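Local atomic coordinates of plasmin and fibronectin-binding protein A (Streptococcus pneumoniae, PDB entry 4MR0), a protein that acts as a fibronectin-dependent adhesin and invasin of the pneumococcal surface, binding human fibronectin, plasmin, plasminogen and serum albumin. Residues Pro190-Val193 / Phe194-Gly197; Val278-Asn282 / Ser283-Gly287. All blocks are in the same frame, centred on the assembly; numbering follows the deposited sequence.

Contact 1: residues Pro190-Val193 / Phe194-Gly197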
loop_
_atom_site.group_PDB
_atom_site.type_symbol
_atom_site.label_atom_id
_atom_site.label_comp_id
_atom_site.label_asym_id
_atom_site.label_seq_id
_atom_site.Cartn_x
_atom_site.Cartn_y
_atom_site.Cartn_z
ATOM N N PRO A 190 16.675 6.921 -11.680
ATOM C CA PRO A 190 15.735 5.894 -11.226
ATOM C C PRO A 190 15.961 4.552 -11.920
ATOM O O PRO A 190 16.514 4.492 -13.018
ATOM C CB PRO A 190 14.370 6.501 -11.548
ATOM C CG PRO A 190 14.655 7.417 -12.706
ATOM C CD PRO A 190 15.971 8.049 -12.314
ATOM N N SER A 191 15.548 3.477 -11.259
ATOM C CA SER A 191 15.680 2.134 -11.813
ATOM C C SER A 191 14.276 1.539 -11.798
ATOM O O SER A 191 13.986 0.596 -11.064
ATOM C CB SER A 191 16.637 1.294 -10.961
ATOM O OG SER A 191 16.851 0.012 -11.536
ATOM N N ILE A 192 13.404 2.135 -12.604
ATOM C CA ILE A 192 12.012 1.719 -12.733
ATOM C C ILE A 192 11.842 1.339 -14.198
ATOM O O ILE A 192 12.147 2.132 -15.086
ATOM C CB ILE A 192 11.076 2.883 -12.358
ATOM C CG1 ILE A 192 11.362 3.306 -10.907
ATOM C CG2 ILE A 192 9.611 2.479 -12.554
ATOM C CD1 ILE A 192 10.608 4.561 -10.446
ATOM N N VAL A 193 11.361 0.123 -14.438
ATOM C CA VAL A 193 11.203 -0.410 -15.792
ATOM C C VAL A 193 10.257 0.295 -16.762
ATOM O O VAL A 193 10.632 0.562 -17.907
ATOM C CB VAL A 193 10.811 -1.907 -15.732
ATOM C CG1 VAL A 193 10.806 -2.502 -17.131
ATOM C CG2 VAL A 193 11.793 -2.659 -14.849
ATOM N N PHE A 194 9.040 0.589 -16.317
ATOM C CA PHE A 194 8.038 1.235 -17.162
ATOM C C PHE A 194 7.535 2.570 -16.614
ATOM O O PHE A 194 7.287 2.694 -15.414
ATOM C CB PHE A 194 6.829 0.307 -17.336
ATOM C CG PHE A 194 7.145 -0.993 -18.015
ATOM C CD1 PHE A 194 7.447 -1.024 -19.372
ATOM C CD2 PHE A 194 7.155 -2.182 -17.294
ATOM C CE1 PHE A 194 7.740 -2.224 -20.007
ATOM C CE2 PHE A 194 7.448 -3.387 -17.915
ATOM C CZ PHE A 194 7.746 -3.405 -19.277
ATOM N N MET A 195 7.378 3.548 -17.508
ATOM C CA MET A 195 6.863 4.874 -17.160
ATOM C C MET A 195 5.859 5.327 -18.226
ATOM O O MET A 195 5.928 4.883 -19.375
ATOM C CB MET A 195 7.996 5.887 -17.075
ATOM C CG MET A 195 8.872 5.739 -15.839
ATOM S SD MET A 195 10.009 7.135 -15.613
ATOM C CE MET A 195 11.011 6.601 -14.259
ATOM N N THR A 196 4.913 6.186 -17.841
ATOM C CA THR A 196 3.903 6.683 -18.773
ATOM C C THR A 196 4.240 8.085 -19.267
ATOM O O THR A 196 3.398 8.785 -19.836
ATOM C CB THR A 196 2.510 6.716 -18.128
ATOM O OG1 THR A 196 2.520 7.617 -17.016
ATOM C CG2 THR A 196 2.104 5.325 -17.658
ATOM N N GLY A 197 5.482 8.488 -19.047
ATOM C CA GLY A 197 5.942 9.791 -19.488
ATOM C C GLY A 197 7.442 9.717 -19.686
ATOM O O GLY A 197 8.091 8.817 -19.156
#

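Contact 2: residues Val278-Asn282 / Ser283-Gly287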
loop_
_atom_site.group_PDB
_atom_site.type_symbol
_atom_site.label_atom_id
_atom_site.label_comp_id
_atom_site.label_asym_id
_atom_site.label_seq_id
_atom_site.Cartn_x
_atom_site.Cartn_y
_atom_site.Cartn_z
ATOM N N VAL A 278 -7.312 3.330 -12.229
ATOM C CA VAL A 278 -6.197 2.400 -12.317
ATOM C C VAL A 278 -6.557 1.132 -11.563
ATOM O O VAL A 278 -7.034 1.180 -10.423
ATOM C CB VAL A 278 -4.914 2.969 -11.703
ATOM C CG1 VAL A 278 -3.758 1.988 -11.913
ATOM C CG2 VAL A 278 -4.592 4.316 -12.329
ATOM N N LEU A 279 -6.330 -0.002 -12.209
ATOM C CA LEU A 279 -6.624 -1.293 -11.613
ATOM C C LEU A 279 -5.380 -2.172 -11.609
ATOM O O LEU A 279 -4.685 -2.277 -12.614
ATOM C CB LEU A 279 -7.727 -2.004 -12.413
ATOM C CG LEU A 279 -8.076 -3.447 -12.020
ATOM C CD1 LEU A 279 -8.724 -3.458 -10.640
ATOM C CD2 LEU A 279 -9.029 -4.058 -13.052
ATOM N N VAL A 280 -5.093 -2.764 -10.459
ATOM C CA VAL A 280 -3.996 -3.712 -10.320
ATOM C C VAL A 280 -4.799 -4.938 -9.893
ATOM O O VAL A 280 -5.480 -4.903 -8.871
ATOM C CB VAL A 280 -3.012 -3.287 -9.220
ATOM C CG1 VAL A 280 -1.974 -4.382 -9.002
ATOM C CG2 VAL A 280 -2.315 -1.975 -9.635
ATOM N N ASP A 281 -4.739 -6.007 -10.679
ATOM C CA ASP A 281 -5.538 -7.189 -10.381
ATOM C C ASP A 281 -4.807 -8.522 -10.546
ATOM O O ASP A 281 -3.958 -8.671 -11.428
ATOM C CB ASP A 281 -6.789 -7.150 -11.280
ATOM C CG ASP A 281 -7.782 -8.283 -10.999
ATOM O OD1 ASP A 281 -7.836 -8.793 -9.862
ATOM O OD2 ASP A 281 -8.535 -8.647 -11.931
ATOM N N ASN A 282 -5.132 -9.468 -9.666
ATOM C CA ASN A 282 -4.596 -10.831 -9.715
ATOM C C ASN A 282 -3.081 -10.934 -9.903
ATOM O O ASN A 282 -2.587 -11.780 -10.656
ATOM C CB ASN A 282 -5.325 -11.587 -10.835
ATOM C CG ASN A 282 -5.105 -13.088 -10.774
ATOM O OD1 ASN A 282 -5.069 -13.679 -9.695
ATOM N ND2 ASN A 282 -4.969 -13.715 -11.938
ATOM N N SER A 283 -2.346 -10.091 -9.187
ATOM C CA SER A 283 -0.897 -10.068 -9.285
ATOM C C SER A 283 -0.246 -10.511 -7.986
ATOM O O SER A 283 -0.912 -10.649 -6.957
ATOM C CB SER A 283 -0.420 -8.658 -9.643
ATOM O OG SER A 283 -0.891 -8.285 -10.924
ATOM N N ARG A 284 1.066 -10.714 -8.052
ATOM C CA ARG A 284 1.852 -11.152 -6.911
ATOM C C ARG A 284 3.062 -10.243 -6.732
ATOM O O ARG A 284 3.810 -9.992 -7.681
ATOM C CB ARG A 284 2.324 -12.594 -7.134
ATOM C CG ARG A 284 1.180 -13.603 -7.234
ATOM C CD ARG A 284 1.530 -14.729 -8.201
ATOM N NE ARG A 284 1.583 -14.260 -9.587
ATOM C CZ ARG A 284 0.518 -13.895 -10.302
ATOM N NH1 ARG A 284 -0.700 -13.945 -9.771
ATOM N NH2 ARG A 284 0.673 -13.480 -11.552
ATOM N N PHE A 285 3.243 -9.752 -5.514
ATOM C CA PHE A 285 4.358 -8.874 -5.192
ATOM C C PHE A 285 5.248 -9.641 -4.233
ATOM O O PHE A 285 4.986 -9.711 -3.031
ATOM C CB PHE A 285 3.832 -7.575 -4.579
ATOM C CG PHE A 285 2.985 -6.777 -5.528
ATOM C CD1 PHE A 285 1.671 -7.161 -5.801
ATOM C CD2 PHE A 285 3.527 -5.706 -6.222
ATOM C CE1 PHE A 285 0.911 -6.482 -6.753
ATOM C CE2 PHE A 285 2.777 -5.017 -7.175
ATOM C CZ PHE A 285 1.470 -5.410 -7.446
ATOM N N LEU A 286 6.308 -10.214 -4.792
ATOM C CA LEU A 286 7.222 -11.044 -4.036
ATOM C C LEU A 286 8.607 -10.487 -3.730
ATOM O O LEU A 286 9.459 -10.383 -4.618
ATOM C CB LEU A 286 7.382 -12.382 -4.766
ATOM C CG LEU A 286 6.088 -13.043 -5.258
ATOM C CD1 LEU A 286 6.431 -14.324 -6.006
ATOM C CD2 LEU A 286 5.165 -13.335 -4.070
ATOM N N GLY A 287 8.822 -10.140 -2.465
ATOM C CA GLY A 287 10.122 -9.669 -2.027
ATOM C C GLY A 287 10.550 -8.233 -2.230
ATOM O O GLY A 287 10.364 -7.629 -3.294
#

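Contact 1: residues Pro190-Val193 / Phe194-Gly197
A corner of the parallel beta-helix is turned at V193, where the short strands 191-192 and 194-195 meet and the chain passes from one face of the coil to the next. The backbone of V193 is helical, between residues that are extended, and this local bend sets the side chains of V193 and F194 side by side, pointing the same way. V193 CG1 comes down over one face of the F194 ring in a CH-pi contact, 3.7 Å from V193 CG1 to the ring centroid and 17° off the ring normal. It is displaced toward the rim, so that the nearest ring atom is F194 CE2, at 3.6 Å from V193 CG1. The methyl reaches this place because CG1 lies anti to the backbone N of V193 (chi1 -173°), which swings it toward the following residue.

M195 leaves the chain on the side opposite to F194. Its extended chain carries the methyl back across the corner, crossing the P190 ring at about a right angle, with M195 CE 4.0 Å from P190 CG. The same methyl lies 4.2 Å from I192 CB, an apolar contact with a second residue of the preceding arm.

On the aromatic side F194 meets Y216 of strand 211-217 edge-to-face and F246 of the adjacent strand 243-252 with ring planes at about 25°; V193 and F194 also touch I180 of strand 178-182. Strand 194-195 runs parallel between strands 164-165 and 243-252, whose F165 and A247 touch the M195 side chain.

Contact 2: residues Val278-Asn282 / Ser283-Gly287
At the edge of the F285 ring, in its plane, sits V280 CG1, 3.9 Å from F285 CZ, the two side chains meeting at an oblique angle across a bend in the chain. The ring also stacks with F261 and F336, from the coils before and after, so that V280 adds an aliphatic neighbour at the rim of a row of phenylalanines. The second flat group, the guanidinium of R284, curls back because its chain is bent in the middle, and R284 NH1 donates to the carbonyl N282 O at 3.0 Å. This bond is far from straight, with an N-H...O angle of 135°. The acceptor is tilted 31° from the guanidinium plane, and NH1 stands above the carbonyl plane. Two further bonds fix the group: NE to T260 OG1 and NH2 to N258 OD1.

S283 closes the bend from the other side. Its OG lies beside its own backbone N (chi1 -64°), which lets it reach back and donate to D281 O; the two oxygens are 3.1 Å apart, the hydroxyl again above the carbonyl plane. The hydroxyl also accepts from V259 N, while the carboxylate of D281 turns to N333.

Between these groups N282 adopts a left-handed helical backbone, interrupting the otherwise extended strand 278-289. A single residue in this conformation, bending the chain sharply between two strands, resembles the T2 turn of parallel beta-helices of the pectate-lyase type, and the touch of the N282 side chain on N258 of the preceding coil is consistent with asparagines stacked at this turn.

Contact 1 and contact 2 are two corners of the beta-helical portion of the adhesin, with contact 1 nearer the start of the chain. Their centres are 17 Å apart and their nearest atoms about 9 Å, so they do not touch; strand 243-252 pairs with both strands of contact 1, and 254-257, which follows it in the chain, pairs with 278-289. The bends differ: a right-handed helical valine in 190-197, a left-handed asparagine in 278-287. Both place a phenylalanine among other aromatic rings. The P190 side chain lies about 7 Å from a bound manganese, and H189 just before it is a manganese ligand with E162 and T200; the side chain of F285 is about 14 Å from a bound manganese.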